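PDB 4BJA: protein GLB-12, which binds heme b, its iron ligated on both faces, and probably binds oxygen, perhaps acting as an oxygen carrier. Local coordinates for residues E25-L30 with I200-D205; Y97-Q102 with W117-K122; D64-L69 with M140-F145. The protein carries 1 engineered substitution. One frame throughout, in Å; residues are numbered along the deposited sequence.

Interactions 1, 2 and 3 offer a worked example of how an all-helical globin encloses its heme: each reaches the cofactor with at least one side chain. Along the chain, interaction 1 joins residues 170 positions apart and brackets the other two; 64-69 with 140-145 in turn spans the stretch holding interaction 2. Interactions 1 and 2 lie about 12 Å apart, centre to centre, and touch where helix 113-126 meets both helix 185-214 and the 25-30 segment. Interactions 1 and 3, about 21 Å apart, also touch, where helix 144-160 meets helix 185-214. Interactions 2 and 3 do not touch and lie on opposite sides of the chain's centre, so the heme is lined from separate directions.

Interaction 1: residues E25-L30 with I200-D205; sequences ENPFDL and ISQMTD. With HEM (protoporphyrin IX containing Fe), chain B.
Gln202 leaves its helix with CG anti to the carbonyl carbon (chi1 -63°) and bends at chi2 (-55°), which carries the amide across the ring of Pro27. The two side chains approach from opposite directions. Pro27 CG, the leading atom of the pyrrolidine, comes within 3.7 Å of Gln202 CD and touches Gln202 CG as well. A second contact is looser: Phe28 CE2 lies 4.2 Å from Gln202 CG, so the methylene of the glutamine is shared by two consecutive residues of the short helix 27-30.

That helix is fixed at its start by Asn26 in the N-cap position. Its OD1 accepts from Phe28 N at 2.9 Å, with the donor tilted 25° from the carbonyl plane, while the backbone oxygen of Asn26 receives the N-H groups of both Asp29 and Leu30. The arrangement seats a leading one-turn helix of this globin against 185-214, the long final helix that corresponds to helix H of the classical fold. On the latter, the carbonyl oxygen of Ile200 is gripped twice, by Thr204 N and, from the other face of its plane, by Thr204 OG1 at 2.8 Å.

The polar end of Gln202 is buried and well provided for. OE1 accepts from Trp117 NE1 and Arg121 NH1 of helix 113-126, two donors that should hold the amide in one rotation, whereas NE2 makes a weak bond, 3.3 Å, to Ser201 OG. One position further along, in one of its two conformers, Met203 turns to the cofactor, with CE 3.6 Å from heme C3B. On the same helix, Asp205 OD1 accepts from Trp19 NE1 of the second subunit.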
# COMPACT_ATOMS: atom_id res chain seq x y z
N GLU A 25 -3.48 6.99 -5.22
CA GLU A 25 -3.33 6.07 -4.09
C GLU A 25 -1.98 5.36 -4.13
O GLU A 25 -1.72 4.47 -3.34
CB GLU A 25 -4.46 5.05 -4.07
CG GLU A 25 -5.82 5.71 -3.89
CD GLU A 25 -6.54 6.01 -5.20
OE1 GLU A 25 -5.93 6.05 -6.25
OE2 GLU A 25 -7.76 6.21 -5.18
N ASN A 26 -1.11 5.81 -5.03
CA ASN A 26 0.23 5.16 -5.22
C ASN A 26 1.00 5.16 -3.88
O ASN A 26 1.28 6.21 -3.36
CB ASN A 26 0.96 6.07 -6.22
CG ASN A 26 2.31 5.58 -6.62
OD1 ASN A 26 3.02 4.88 -5.87
ND2 ASN A 26 2.73 6.01 -7.80
N PRO A 27 1.36 3.99 -3.33
CA PRO A 27 1.94 3.99 -1.98
C PRO A 27 3.33 4.57 -1.96
O PRO A 27 3.79 4.98 -0.93
CB PRO A 27 1.95 2.51 -1.58
CG PRO A 27 2.02 1.78 -2.91
CD PRO A 27 1.13 2.63 -3.84
N PHE A 28 3.99 4.63 -3.12
CA PHE A 28 5.30 5.25 -3.17
C PHE A 28 5.18 6.76 -3.04
O PHE A 28 6.13 7.44 -2.69
CB PHE A 28 6.06 4.86 -4.45
CG PHE A 28 6.43 3.44 -4.49
CD1 PHE A 28 7.54 3.01 -3.76
CD2 PHE A 28 5.67 2.51 -5.20
CE1 PHE A 28 7.87 1.65 -3.74
CE2 PHE A 28 5.99 1.15 -5.19
CZ PHE A 28 7.11 0.73 -4.45
N ASP A 29 4.01 7.30 -3.38
CA ASP A 29 3.82 8.71 -3.12
C ASP A 29 3.34 8.94 -1.71
O ASP A 29 3.59 10.01 -1.17
CB ASP A 29 2.86 9.32 -4.16
CG ASP A 29 2.80 10.85 -4.07
OD1 ASP A 29 3.79 11.50 -3.64
OD2 ASP A 29 1.73 11.41 -4.39
N LEU A 30 2.64 7.98 -1.11
CA LEU A 30 2.12 8.14 0.25
C LEU A 30 3.12 7.88 1.37
O LEU A 30 3.15 8.59 2.38
CB LEU A 30 0.89 7.25 0.43
CG LEU A 30 -0.22 7.50 -0.60
CD1 LEU A 30 -1.38 6.55 -0.28
CD2 LEU A 30 -0.69 8.96 -0.63
N ILE A 200 8.02 -4.73 -1.06
CA ILE A 200 7.47 -6.04 -0.67
C ILE A 200 5.95 -6.07 -0.80
O ILE A 200 5.39 -6.99 -1.39
CB ILE A 200 7.80 -6.38 0.79
CG1 ILE A 200 9.30 -6.58 0.94
CG2 ILE A 200 7.07 -7.71 1.18
CD1 ILE A 200 9.79 -6.62 2.44
N SER A 201 5.26 -5.06 -0.26
CA SER A 201 3.80 -5.13 -0.26
C SER A 201 3.25 -5.11 -1.70
O SER A 201 2.32 -5.86 -2.01
CB SER A 201 3.21 -4.02 0.57
OG SER A 201 3.39 -2.81 -0.08
N GLN A 202 3.84 -4.28 -2.58
CA GLN A 202 3.28 -4.17 -3.94
C GLN A 202 3.63 -5.37 -4.80
O GLN A 202 2.80 -5.81 -5.62
CB GLN A 202 3.73 -2.86 -4.58
CG GLN A 202 3.17 -1.68 -3.78
CD GLN A 202 1.64 -1.79 -3.64
OE1 GLN A 202 0.93 -1.69 -4.63
NE2 GLN A 202 1.15 -2.05 -2.42
N MET A 203 4.82 -5.95 -4.59
CA MET A 203 5.10 -7.19 -5.32
C MET A 203 4.24 -8.31 -4.80
O MET A 203 3.74 -9.10 -5.59
CB MET A 203 6.57 -7.55 -5.26
CG MET A 203 7.41 -6.60 -6.06
SD MET A 203 9.12 -7.07 -5.87
CE MET A 203 9.17 -8.51 -6.92
N THR A 204 4.03 -8.37 -3.49
CA THR A 204 3.21 -9.41 -2.93
C THR A 204 1.77 -9.32 -3.45
O THR A 204 1.18 -10.35 -3.84
CB THR A 204 3.24 -9.33 -1.40
OG1 THR A 204 4.58 -9.60 -0.96
CG2 THR A 204 2.25 -10.31 -0.76
N ASP A 205 1.21 -8.10 -3.45
CA ASP A 205 -0.19 -7.93 -3.82
C ASP A 205 -0.41 -8.18 -5.30
O ASP A 205 -1.38 -8.85 -5.67
CB ASP A 205 -0.71 -6.56 -3.38
CG ASP A 205 -1.06 -6.52 -1.89
OD1 ASP A 205 -1.00 -7.56 -1.18
OD2 ASP A 205 -1.45 -5.43 -1.41
CHA HEM B . 13.11 -12.53 -12.73
CHB HEM B . 13.32 -8.91 -9.52
CHC HEM B . 12.36 -12.00 -5.96
CHD HEM B . 12.95 -15.67 -9.03
C1A HEM B . 13.19 -11.30 -12.17
C2A HEM B . 13.29 -10.05 -12.90
C3A HEM B . 13.35 -9.07 -11.98
C4A HEM B . 13.29 -9.67 -10.67
CMA HEM B . 13.48 -7.54 -12.21
CAA HEM B . 13.31 -9.93 -14.46
CBA HEM B . 12.10 -9.13 -14.97
CGA HEM B . 10.89 -9.87 -14.58
O1A HEM B . 10.84 -11.11 -14.83
O2A HEM B . 10.01 -9.20 -13.98
C1B HEM B . 13.01 -9.46 -8.31
C2B HEM B . 12.76 -8.69 -7.09
C3B HEM B . 12.49 -9.53 -6.14
C4B HEM B . 12.58 -10.87 -6.68
CMB HEM B . 12.78 -7.16 -7.00
CAB HEM B . 12.12 -9.12 -4.69
CBB HEM B . 12.28 -9.98 -3.71
C1C HEM B . 12.43 -13.25 -6.48
C2C HEM B . 12.24 -14.47 -5.73
C3C HEM B . 12.39 -15.48 -6.57
C4C HEM B . 12.72 -14.95 -7.88
CMC HEM B . 11.89 -14.53 -4.23
CAC HEM B . 12.28 -16.97 -6.17
CBC HEM B . 11.94 -17.82 -7.12
C1D HEM B . 13.13 -15.16 -10.27
C2D HEM B . 13.52 -15.92 -11.41
C3D HEM B . 13.56 -14.95 -12.55
C4D HEM B . 13.18 -13.69 -11.99
CMD HEM B . 13.85 -17.43 -11.51
CAD HEM B . 13.96 -15.25 -14.01
CBD HEM B . 15.41 -14.74 -14.17
CGD HEM B . 16.46 -15.54 -13.41
O1D HEM B . 16.26 -16.72 -13.06
O2D HEM B . 17.54 -14.97 -13.17
NA HEM B . 13.20 -11.04 -10.79
NB HEM B . 12.90 -10.82 -8.03
NC HEM B . 12.71 -13.59 -7.78
ND HEM B . 12.94 -13.83 -10.64
FE HEM B . 12.96 -12.32 -9.34

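Interaction 2: residues Y97-Q102 with W117-K122. With HEM (protoporphyrin IX containing Fe), chain B; SO4 (sulfate ion), chain C.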
# COMPACT_ATOMS: atom_id res chain seq x y z
N TYR A 97 19.50 -5.76 -9.50
CA TYR A 97 20.25 -4.51 -9.52
C TYR A 97 19.61 -3.47 -10.49
O TYR A 97 19.40 -2.30 -10.11
CB TYR A 97 21.73 -4.76 -9.87
CG TYR A 97 22.39 -3.50 -10.34
CD1 TYR A 97 22.77 -2.51 -9.42
CD2 TYR A 97 22.58 -3.26 -11.71
CE1 TYR A 97 23.32 -1.28 -9.87
CE2 TYR A 97 23.15 -2.05 -12.14
CZ TYR A 97 23.50 -1.08 -11.22
OH TYR A 97 24.05 0.12 -11.64
N GLU A 98 19.29 -3.91 -11.70
CA GLU A 98 18.69 -2.98 -12.72
C GLU A 98 17.34 -2.46 -12.24
O GLU A 98 17.00 -1.29 -12.46
CB GLU A 98 18.52 -3.66 -14.07
CG GLU A 98 19.84 -4.01 -14.77
CD GLU A 98 19.66 -4.86 -16.01
OE1 GLU A 98 18.68 -5.65 -16.09
OE2 GLU A 98 20.52 -4.77 -16.91
N PHE A 99 16.57 -3.33 -11.60
CA PHE A 99 15.25 -2.94 -11.05
C PHE A 99 15.42 -1.87 -9.99
O PHE A 99 14.66 -0.89 -10.00
CB PHE A 99 14.60 -4.21 -10.48
CG PHE A 99 13.40 -3.97 -9.60
CD1 PHE A 99 13.53 -3.78 -8.22
CD2 PHE A 99 12.12 -4.07 -10.15
CE1 PHE A 99 12.41 -3.63 -7.42
CE2 PHE A 99 10.99 -3.96 -9.35
CZ PHE A 99 11.13 -3.71 -7.98
N MET A 100 16.38 -2.04 -9.07
CA MET A 100 16.62 -1.02 -8.04
C MET A 100 17.19 0.28 -8.61
O MET A 100 16.86 1.36 -8.15
CB MET A 100 17.54 -1.59 -6.94
CG MET A 100 16.83 -2.69 -6.13
SD MET A 100 15.46 -2.00 -5.19
CE MET A 100 16.24 -0.40 -4.89
N GLU A 101 18.04 0.17 -9.63
CA GLU A 101 18.63 1.32 -10.30
C GLU A 101 17.49 2.15 -10.92
O GLU A 101 17.41 3.37 -10.76
CB GLU A 101 19.57 0.85 -11.40
CG GLU A 101 20.08 1.96 -12.32
CD GLU A 101 20.88 3.08 -11.62
OE1 GLU A 101 21.30 2.98 -10.42
OE2 GLU A 101 21.13 4.10 -12.30
N GLN A 102 16.62 1.47 -11.64
CA GLN A 102 15.55 2.17 -12.37
C GLN A 102 14.55 2.74 -11.38
O GLN A 102 14.06 3.90 -11.52
CB GLN A 102 14.77 1.16 -13.17
CG GLN A 102 15.37 0.52 -14.37
CD GLN A 102 14.34 -0.46 -14.95
OE1 GLN A 102 14.37 -1.68 -14.68
NE2 GLN A 102 13.34 0.09 -15.64
N TRP A 117 5.64 2.82 -9.62
CA TRP A 117 4.62 1.87 -9.15
C TRP A 117 4.33 0.80 -10.19
O TRP A 117 4.20 -0.41 -9.88
CB TRP A 117 3.37 2.68 -8.74
CG TRP A 117 2.35 1.92 -7.97
CD1 TRP A 117 2.53 0.78 -7.17
CD2 TRP A 117 0.98 2.29 -7.84
NE1 TRP A 117 1.32 0.44 -6.59
CE2 TRP A 117 0.36 1.33 -7.00
CE3 TRP A 117 0.21 3.34 -8.37
CZ2 TRP A 117 -1.00 1.41 -6.66
CZ3 TRP A 117 -1.16 3.40 -8.03
CH2 TRP A 117 -1.74 2.44 -7.19
N GLN A 118 4.22 1.22 -11.46
CA GLN A 118 3.96 0.26 -12.53
C GLN A 118 5.06 -0.82 -12.62
O GLN A 118 4.76 -2.00 -12.84
CB GLN A 118 3.87 0.94 -13.88
CG GLN A 118 2.55 1.74 -14.08
CD GLN A 118 2.60 2.59 -15.35
OE1 GLN A 118 3.67 2.89 -15.87
NE2 GLN A 118 1.44 2.99 -15.84
N LEU A 119 6.31 -0.39 -12.50
CA LEU A 119 7.48 -1.31 -12.52
C LEU A 119 7.34 -2.35 -11.42
O LEU A 119 7.50 -3.57 -11.66
CB LEU A 119 8.79 -0.52 -12.39
CG LEU A 119 10.06 -1.41 -12.24
CD1 LEU A 119 10.28 -2.32 -13.45
CD2 LEU A 119 11.29 -0.56 -12.01
N VAL A 120 7.00 -1.89 -10.23
CA VAL A 120 6.95 -2.86 -9.10
C VAL A 120 5.80 -3.85 -9.29
O VAL A 120 5.98 -5.06 -9.13
CB VAL A 120 6.85 -2.12 -7.76
CG1 VAL A 120 6.68 -3.13 -6.62
CG2 VAL A 120 8.05 -1.20 -7.54
N ARG A 121 4.62 -3.38 -9.69
CA ARG A 121 3.51 -4.29 -9.86
C ARG A 121 3.73 -5.23 -11.05
O ARG A 121 3.36 -6.39 -10.97
CB ARG A 121 2.20 -3.49 -9.92
CG ARG A 121 1.93 -2.83 -8.57
CD ARG A 121 0.52 -2.43 -8.34
NE ARG A 121 -0.44 -3.53 -8.33
CZ ARG A 121 -1.08 -4.01 -7.26
NH1 ARG A 121 -0.83 -3.58 -6.01
NH2 ARG A 121 -1.98 -4.96 -7.45
N LYS A 122 4.35 -4.75 -12.13
CA LYS A 122 4.60 -5.57 -13.31
C LYS A 122 5.57 -6.69 -12.95
O LYS A 122 5.46 -7.83 -13.45
CB LYS A 122 5.22 -4.74 -14.46
CG LYS A 122 5.52 -5.61 -15.67
CD LYS A 122 5.93 -4.81 -16.89
CE LYS A 122 6.15 -5.77 -18.11
NZ LYS A 122 6.44 -5.03 -19.34
CHA HEM B . 13.11 -12.53 -12.73
CHB HEM B . 13.32 -8.91 -9.52
CHC HEM B . 12.36 -12.00 -5.96
CHD HEM B . 12.95 -15.67 -9.03
C1A HEM B . 13.19 -11.30 -12.17
C2A HEM B . 13.29 -10.05 -12.90
C3A HEM B . 13.35 -9.07 -11.98
C4A HEM B . 13.29 -9.67 -10.67
CMA HEM B . 13.48 -7.54 -12.21
CAA HEM B . 13.31 -9.93 -14.46
CBA HEM B . 12.10 -9.13 -14.97
CGA HEM B . 10.89 -9.87 -14.58
O1A HEM B . 10.84 -11.11 -14.83
O2A HEM B . 10.01 -9.20 -13.98
C1B HEM B . 13.01 -9.46 -8.31
C2B HEM B . 12.76 -8.69 -7.09
C3B HEM B . 12.49 -9.53 -6.14
C4B HEM B . 12.58 -10.87 -6.68
CMB HEM B . 12.78 -7.16 -7.00
CAB HEM B . 12.12 -9.12 -4.69
CBB HEM B . 12.28 -9.98 -3.71
C1C HEM B . 12.43 -13.25 -6.48
C2C HEM B . 12.24 -14.47 -5.73
C3C HEM B . 12.39 -15.48 -6.57
C4C HEM B . 12.72 -14.95 -7.88
CMC HEM B . 11.89 -14.53 -4.23
CAC HEM B . 12.28 -16.97 -6.17
CBC HEM B . 11.94 -17.82 -7.12
C1D HEM B . 13.13 -15.16 -10.27
C2D HEM B . 13.52 -15.92 -11.41
C3D HEM B . 13.56 -14.95 -12.55
C4D HEM B . 13.18 -13.69 -11.99
CMD HEM B . 13.85 -17.43 -11.51
CAD HEM B . 13.96 -15.25 -14.01
CBD HEM B . 15.41 -14.74 -14.17
CGD HEM B . 16.46 -15.54 -13.41
O1D HEM B . 16.26 -16.72 -13.06
O2D HEM B . 17.54 -14.97 -13.17
NA HEM B . 13.20 -11.04 -10.79
NB HEM B . 12.90 -10.82 -8.03
NC HEM B . 12.71 -13.59 -7.78
ND HEM B . 12.94 -13.83 -10.64
FE HEM B . 12.96 -12.32 -9.34
S SO4 C . -2.15 -4.74 -11.02
O1 SO4 C . -3.11 -5.22 -10.02
O2 SO4 C . -0.89 -5.42 -10.74
O3 SO4 C . -2.62 -5.06 -12.35
O4 SO4 C . -1.96 -3.29 -10.93
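Helix segments 97-102 and 117-122 run nearly antiparallel, at 157° between their N-to-C directions, with their axes 11.0 Å apart at closest approach and Phe99 opposite Leu119 as the nearest pair of CA atoms. Phe99 and Leu119 span most of that distance between them. With CG of Phe99 anti to its own amide nitrogen (chi1 167°), the ring reaches across toward helix 113-126, where Leu119 meets it obliquely: Leu119 CG lies 4.0 Å from Phe99 CD2. One branch of the leucine, CD2, lies against the other helix, 3.9 Å from Phe99 O and 4.1 Å from Gln102 CB. Val120 comes in at about a right angle, placing CG2 4.0 Å from the ring tip, Phe99 CZ.

In globin terms the two helices correspond to E and F, which flank the heme and bring in its iron ligands, here His92 within helix 87-108 and His127 just past the end of helix 113-126. Phe99 also packs on the cofactor. The heme methyl CMB sits over one face of the ring, offset toward the rim, and comes within 3.6 Å of Phe99 CE1, so the ring is wedged between the porphyrin edge and the leucine and valine of the facing helix.

Arg121, next in sequence, takes no part in this apolar patch; a sulfate ion, probably from the crystallisation liquor, sits at one edge of its guanidinium. Arg121 NE donates to sulfate O2 at 3.1 Å, a fairly straight bond of 162°, while NH2 of the same arginine donates to sulfate O1 at 2.8 Å. Arg125 NH1 adds a further donor to the same anion, one helical turn along.

Interaction 3: residues D64-L69 with M140-F145. With HEM (protoporphyrin IX containing Fe), chain B.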
# COMPACT_ATOMS: atom_id res chain seq x y z
N ASP A 64 22.92 -18.92 3.15
CA ASP A 64 22.78 -18.87 4.61
C ASP A 64 21.35 -18.77 5.09
O ASP A 64 21.01 -19.27 6.14
CB ASP A 64 23.61 -17.69 5.18
CG ASP A 64 25.05 -17.72 4.73
OD1 ASP A 64 25.72 -18.77 4.84
OD2 ASP A 64 25.56 -16.66 4.33
N ILE A 65 20.48 -18.13 4.32
CA ILE A 65 19.19 -17.78 4.87
C ILE A 65 18.09 -18.64 4.33
O ILE A 65 17.30 -19.18 5.11
CB ILE A 65 18.87 -16.26 4.61
CG1 ILE A 65 20.01 -15.35 5.07
CG2 ILE A 65 17.52 -15.92 5.26
CD1 ILE A 65 20.28 -15.36 6.59
N GLU A 66 18.00 -18.79 3.01
CA GLU A 66 16.90 -19.53 2.42
C GLU A 66 17.49 -20.47 1.35
O GLU A 66 17.42 -20.20 0.15
CB GLU A 66 15.87 -18.53 1.81
CG GLU A 66 14.53 -19.11 1.43
CD GLU A 66 13.69 -19.58 2.61
OE1 GLU A 66 13.69 -18.91 3.67
OE2 GLU A 66 13.03 -20.64 2.46
N PRO A 67 18.10 -21.57 1.79
CA PRO A 67 18.78 -22.45 0.83
C PRO A 67 17.87 -23.19 -0.14
O PRO A 67 18.38 -23.69 -1.16
CB PRO A 67 19.60 -23.40 1.73
CG PRO A 67 18.84 -23.35 3.06
CD PRO A 67 18.37 -21.95 3.19
N ASP A 68 16.55 -23.25 0.13
CA ASP A 68 15.57 -23.73 -0.86
C ASP A 68 15.70 -23.01 -2.22
O ASP A 68 15.36 -23.57 -3.28
CB ASP A 68 14.13 -23.55 -0.38
CG ASP A 68 13.57 -24.77 0.32
OD1 ASP A 68 14.30 -25.77 0.48
OD2 ASP A 68 12.37 -24.73 0.72
N LEU A 69 16.22 -21.77 -2.18
CA LEU A 69 16.36 -20.95 -3.39
C LEU A 69 17.54 -21.35 -4.26
O LEU A 69 17.64 -20.94 -5.40
CB LEU A 69 16.42 -19.44 -3.06
CG LEU A 69 15.10 -18.93 -2.46
CD1 LEU A 69 15.25 -17.43 -2.12
CD2 LEU A 69 13.88 -19.15 -3.40
N MET A 140 0.63 -16.92 4.45
CA MET A 140 0.36 -17.62 5.72
C MET A 140 1.64 -18.27 6.29
O MET A 140 1.72 -18.55 7.50
CB MET A 140 -0.82 -18.59 5.56
CG MET A 140 -2.18 -17.93 5.52
SD MET A 140 -2.40 -16.72 6.85
CE MET A 140 -2.58 -17.76 8.32
N GLU A 141 2.62 -18.50 5.41
CA GLU A 141 3.75 -19.38 5.66
C GLU A 141 5.14 -18.86 5.25
O GLU A 141 5.97 -18.60 6.11
CB GLU A 141 3.51 -20.69 4.90
CG GLU A 141 4.58 -21.75 5.01
CD GLU A 141 4.06 -23.12 4.57
OE1 GLU A 141 2.86 -23.22 4.18
OE2 GLU A 141 4.84 -24.10 4.61
N LYS A 142 5.40 -18.76 3.95
CA LYS A 142 6.59 -18.05 3.48
C LYS A 142 6.22 -17.08 2.38
O LYS A 142 5.70 -17.47 1.34
CB LYS A 142 7.68 -18.99 2.97
CG LYS A 142 8.47 -19.71 4.12
CD LYS A 142 9.58 -20.59 3.54
CE LYS A 142 10.72 -20.83 4.54
NZ LYS A 142 10.24 -21.35 5.83
N ASN A 143 6.55 -15.82 2.61
CA ASN A 143 6.49 -14.83 1.53
C ASN A 143 7.92 -14.60 1.03
O ASN A 143 8.70 -13.98 1.72
CB ASN A 143 5.87 -13.53 2.09
CG ASN A 143 5.82 -12.43 1.07
OD1 ASN A 143 6.58 -12.43 0.10
ND2 ASN A 143 4.88 -11.50 1.26
N TYR A 144 8.26 -15.14 -0.14
CA TYR A 144 9.64 -15.11 -0.62
C TYR A 144 10.09 -13.71 -1.02
O TYR A 144 11.27 -13.42 -0.96
CB TYR A 144 9.85 -16.13 -1.79
CG TYR A 144 9.72 -17.55 -1.30
CD1 TYR A 144 10.82 -18.22 -0.75
CD2 TYR A 144 8.50 -18.20 -1.36
CE1 TYR A 144 10.69 -19.53 -0.30
CE2 TYR A 144 8.36 -19.50 -0.89
CZ TYR A 144 9.45 -20.13 -0.36
OH TYR A 144 9.30 -21.43 0.09
N PHE A 145 9.18 -12.81 -1.40
CA PHE A 145 9.59 -11.45 -1.65
C PHE A 145 10.02 -10.80 -0.36
O PHE A 145 11.02 -10.06 -0.31
CB PHE A 145 8.43 -10.65 -2.26
CG PHE A 145 7.91 -11.25 -3.54
CD1 PHE A 145 8.80 -11.57 -4.58
CD2 PHE A 145 6.55 -11.59 -3.65
CE1 PHE A 145 8.30 -12.14 -5.76
CE2 PHE A 145 6.07 -12.17 -4.81
CZ PHE A 145 6.94 -12.45 -5.86
CHA HEM B . 13.11 -12.53 -12.73
CHB HEM B . 13.32 -8.91 -9.52
CHC HEM B . 12.36 -12.00 -5.96
CHD HEM B . 12.95 -15.67 -9.03
C1A HEM B . 13.19 -11.30 -12.17
C2A HEM B . 13.29 -10.05 -12.90
C3A HEM B . 13.35 -9.07 -11.98
C4A HEM B . 13.29 -9.67 -10.67
CMA HEM B . 13.48 -7.54 -12.21
CAA HEM B . 13.31 -9.93 -14.46
CBA HEM B . 12.10 -9.13 -14.97
CGA HEM B . 10.89 -9.87 -14.58
O1A HEM B . 10.84 -11.11 -14.83
O2A HEM B . 10.01 -9.20 -13.98
C1B HEM B . 13.01 -9.46 -8.31
C2B HEM B . 12.76 -8.69 -7.09
C3B HEM B . 12.49 -9.53 -6.14
C4B HEM B . 12.58 -10.87 -6.68
CMB HEM B . 12.78 -7.16 -7.00
CAB HEM B . 12.12 -9.12 -4.69
CBB HEM B . 12.28 -9.98 -3.71
C1C HEM B . 12.43 -13.25 -6.48
C2C HEM B . 12.24 -14.47 -5.73
C3C HEM B . 12.39 -15.48 -6.57
C4C HEM B . 12.72 -14.95 -7.88
CMC HEM B . 11.89 -14.53 -4.23
CAC HEM B . 12.28 -16.97 -6.17
CBC HEM B . 11.94 -17.82 -7.12
C1D HEM B . 13.13 -15.16 -10.27
C2D HEM B . 13.52 -15.92 -11.41
C3D HEM B . 13.56 -14.95 -12.55
C4D HEM B . 13.18 -13.69 -11.99
CMD HEM B . 13.85 -17.43 -11.51
CAD HEM B . 13.96 -15.25 -14.01
CBD HEM B . 15.41 -14.74 -14.17
CGD HEM B . 16.46 -15.54 -13.41
O1D HEM B . 16.26 -16.72 -13.06
O2D HEM B . 17.54 -14.97 -13.17
NA HEM B . 13.20 -11.04 -10.79
NB HEM B . 12.90 -10.82 -8.03
NC HEM B . 12.71 -13.59 -7.78
ND HEM B . 12.94 -13.83 -10.64
FE HEM B . 12.96 -12.32 -9.34
O HOH W 1 11.67 -22.32 1.39
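Tyr144 stretches from the heme to the turn at 66-69, touching Leu69 and Glu66 on the way. At its root, CB packs 3.6 Å from the heme methyl CMC. Further out, CD1 meets the Leu69 branch CD2 at 4.2 Å, an oblique approach in which the same leucine methyl also rests 3.9 Å from heme CAC. CE1 comes next, 3.8 Å from Glu66 OE2; the carboxylate and the ring cross with planes 87° apart. The phenol oxygen at the tip donates to a water, 2.8 Å from Tyr144 OH and in the plane of the ring. That water also donates to Asp68 OD2, and it lies so near Glu66 OE2 that the length of this last link is doubtful.

Glu66 reaches inward because CG is anti to its backbone nitrogen (chi1 -167°) and the chain then bends at chi2. It meets Lys142 from the opposite direction, yet the carboxylate lies closest to the aliphatic CE; Lys142 NZ, 4.4 Å from Glu66 OE2, is beyond a salt bridge, though the opposite charges should still attract. A type I turn, closed by Leu69 N on the Glu66 carbonyl, points Glu66 and Asp68 toward 140-145, while the end of the Leu69 side chain swings nearer.

Phe145, one residue on, turns the edge of its ring to the heme, CD1 lying 3.8 Å from CHC. Its helix is capped by Asn143, whose OD1 accepts from Glu146 N and only weakly from Phe145 N. The contact thus joins the link after helix 50-65 to the start of helix 144-160, with Phe132 of helix 131-136 edge-to-face with Tyr144 and touching Leu69, while helix 185-214 packs against Phe145 through Met203 and Thr204.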